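EDD domain protein, DegV family (PDB 3JR7) is of unknown function but probably binds lipids such as fatty acids. Local coordinates at residues His132-Arg137 with Cys169-Gln174. Residues are numbered along the deposited sequence; the frame is centred on the assembly and turned at random.
Sequences HVFNSR and CYIEEQ
I171 meets F134 and R137 through two methyl branches set by its torsions: chi1 of -71° puts CG1 anti to its own carbonyl carbon, beside the backbone N, and CG2 anti to the backbone N, while chi2 of 172° extends CD1 toward the strand. In F134, chi1 likewise sets CG anti to the carbonyl carbon, beside the backbone N. CD1 of I171 lies 3.8 Å from CB of F134 and 3.9 Å from ring atom CD1 of F134, and the two side chains cross obliquely. The same methyl also reaches the carbonyl O of N135. The other branch, CG2, lies 3.7 Å from the carbonyl O of S136 and 3.8 Å from NH1 of R137, whose side chain crosses that of I171 at about a right angle. An alanine at I171 would probably leave a gap between the helix and the N135-S136 backbone, with F134 CB losing its apolar partner and the R137 guanidinium losing a neighbour that helps limit its movement. The N135-R137 turn has its own brace: N135 OD1 accepts the backbone N of R137 at 3.0 Å, an Asx turn with the donor 56° out of the carbonyl plane, and ND2 of N135 sits 3.7 Å above the centre of the guanidinium. Just past the helix end, Q174 NE2 donates to Y170 OH at 3.1 Å and also to the carbonyl O of G142. I146 of helix 141-155 touches both I171 and S136. The contact thus seats helix 160-173 on strand 130-135, which pairs in parallel with strand 98-103 in one of the two sheets of the DegV fold, and its turn delivers R137 to the pocket occupied here by a polyether molecule.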
loop_
_atom_site.group_PDB
_atom_site.type_symbol
_atom_site.label_atom_id
_atom_site.label_comp_id
_atom_site.label_asym_id
_atom_site.label_seq_id
_atom_site.Cartn_x
_atom_site.Cartn_y
_atom_site.Cartn_z
ATOM N N HIS A 132 -4.116 6.523 -16.721
ATOM C CA HIS A 132 -4.279 5.110 -16.421
ATOM C C HIS A 132 -4.318 4.890 -14.932
ATOM O O HIS A 132 -3.433 5.356 -14.197
ATOM C CB HIS A 132 -3.176 4.241 -17.049
ATOM C CG HIS A 132 -3.424 2.783 -16.855
ATOM N ND1 HIS A 132 -4.253 2.065 -17.682
ATOM C CD2 HIS A 132 -3.077 1.942 -15.846
ATOM C CE1 HIS A 132 -4.344 0.820 -17.233
ATOM N NE2 HIS A 132 -3.642 0.725 -16.117
ATOM N N VAL A 133 -5.343 4.165 -14.474
ATOM C CA VAL A 133 -5.497 3.815 -13.072
ATOM C C VAL A 133 -4.999 2.339 -12.845
ATOM O O VAL A 133 -5.552 1.399 -13.449
ATOM C CB VAL A 133 -6.952 3.943 -12.617
ATOM C CG1 VAL A 133 -7.059 3.597 -11.139
ATOM C CG2 VAL A 133 -7.474 5.376 -12.863
ATOM N N PHE A 134 -3.974 2.161 -12.007
ATOM C CA PHE A 134 -3.455 0.834 -11.654
ATOM C C PHE A 134 -4.143 0.378 -10.342
ATOM O O PHE A 134 -4.065 1.035 -9.309
ATOM C CB PHE A 134 -1.939 0.846 -11.444
ATOM C CG PHE A 134 -1.134 1.219 -12.640
ATOM C CD1 PHE A 134 -0.878 0.292 -13.640
ATOM C CD2 PHE A 134 -0.583 2.483 -12.745
ATOM C CE1 PHE A 134 -0.131 0.646 -14.769
ATOM C CE2 PHE A 134 0.163 2.846 -13.838
ATOM C CZ PHE A 134 0.395 1.939 -14.858
ATOM N N ASN A 135 -4.887 -0.705 -10.405
ATOM C CA ASN A 135 -5.377 -1.366 -9.215
ATOM C C ASN A 135 -4.165 -2.114 -8.682
ATOM O O ASN A 135 -3.752 -3.083 -9.278
ATOM C CB ASN A 135 -6.473 -2.359 -9.630
ATOM C CG ASN A 135 -6.877 -3.314 -8.536
ATOM O OD1 ASN A 135 -6.476 -3.164 -7.383
ATOM N ND2 ASN A 135 -7.703 -4.305 -8.892
ATOM N N SER A 136 -3.622 -1.718 -7.542
ATOM C CA SER A 136 -2.434 -2.373 -7.004
ATOM C C SER A 136 -2.648 -3.822 -6.616
ATOM O O SER A 136 -1.707 -4.495 -6.558
ATOM C CB SER A 136 -1.893 -1.668 -5.755
ATOM O OG SER A 136 -2.770 -1.787 -4.658
ATOM N N ARG A 137 -3.879 -4.263 -6.340
ATOM C CA ARG A 137 -4.169 -5.548 -5.705
ATOM C C ARG A 137 -3.404 -5.730 -4.379
ATOM O O ARG A 137 -3.036 -6.845 -4.002
ATOM C CB ARG A 137 -3.926 -6.688 -6.694
ATOM C CG ARG A 137 -4.940 -6.616 -7.928
ATOM C CD ARG A 137 -4.380 -7.209 -9.233
ATOM N NE ARG A 137 -5.299 -6.939 -10.343
ATOM C CZ ARG A 137 -5.263 -5.886 -11.207
ATOM N NH1 ARG A 137 -4.298 -4.937 -11.217
ATOM N NH2 ARG A 137 -6.231 -5.798 -12.151
ATOM N N CYS A 169 2.462 -5.745 -15.506
ATOM C CA CYS A 169 3.247 -6.975 -15.331
ATOM C C CYS A 169 3.856 -7.004 -13.918
ATOM O O CYS A 169 3.747 -7.992 -13.196
ATOM C CB CYS A 169 4.366 -7.094 -16.385
ATOM S SG CYS A 169 5.556 -8.469 -16.054
ATOM N N TYR A 170 4.496 -5.917 -13.540
ATOM C CA TYR A 170 5.027 -5.817 -12.192
ATOM C C TYR A 170 3.956 -6.120 -11.122
ATOM O O TYR A 170 4.229 -6.871 -10.161
ATOM C CB TYR A 170 5.690 -4.448 -11.939
ATOM C CG TYR A 170 6.123 -4.338 -10.479
ATOM C CD1 TYR A 170 7.082 -5.205 -9.965
ATOM C CD2 TYR A 170 5.537 -3.428 -9.610
ATOM C CE1 TYR A 170 7.444 -5.171 -8.625
ATOM C CE2 TYR A 170 5.920 -3.363 -8.269
ATOM C CZ TYR A 170 6.862 -4.251 -7.786
ATOM O OH TYR A 170 7.224 -4.247 -6.461
ATOM N N ILE A 171 2.749 -5.583 -11.283
ATOM C CA ILE A 171 1.670 -5.826 -10.339
ATOM C C ILE A 171 1.385 -7.322 -10.225
ATOM O O ILE A 171 1.213 -7.868 -9.117
ATOM C CB ILE A 171 0.439 -5.012 -10.723
ATOM C CG1 ILE A 171 0.735 -3.506 -10.440
ATOM C CG2 ILE A 171 -0.774 -5.430 -9.979
ATOM C CD1 ILE A 171 -0.351 -2.553 -10.972
ATOM N N GLU A 172 1.379 -7.987 -11.364
ATOM C CA GLU A 172 1.166 -9.439 -11.421
ATOM C C GLU A 172 2.285 -10.230 -10.719
ATOM O O GLU A 172 2.003 -11.226 -10.058
ATOM C CB GLU A 172 1.037 -9.865 -12.913
ATOM C CG GLU A 172 0.705 -11.352 -13.155
ATOM C CD GLU A 172 1.920 -12.236 -13.372
ATOM O OE1 GLU A 172 3.068 -11.723 -13.472
ATOM O OE2 GLU A 172 1.716 -13.468 -13.458
ATOM N N GLU A 173 3.530 -9.761 -10.808
ATOM C CA GLU A 173 4.647 -10.398 -10.097
ATOM C C GLU A 173 4.654 -10.127 -8.599
ATOM O O GLU A 173 5.167 -10.952 -7.831
ATOM C CB GLU A 173 5.993 -9.927 -10.653
ATOM C CG GLU A 173 6.092 -10.258 -12.155
ATOM C CD GLU A 173 7.241 -9.548 -12.908
ATOM O OE1 GLU A 173 7.720 -8.461 -12.547
ATOM O OE2 GLU A 173 7.655 -10.109 -13.925
ATOM N N GLN A 174 4.099 -8.976 -8.200
ATOM C CA GLN A 174 4.188 -8.480 -6.823
ATOM C C GLN A 174 3.281 -9.229 -5.852
ATOM O O GLN A 174 2.080 -9.324 -6.097
ATOM C CB GLN A 174 3.826 -6.992 -6.805
ATOM C CG GLN A 174 4.101 -6.261 -5.497
ATOM C CD GLN A 174 3.487 -4.864 -5.494
ATOM O OE1 GLN A 174 2.267 -4.738 -5.490
ATOM N NE2 GLN A 174 4.332 -3.816 -5.442
#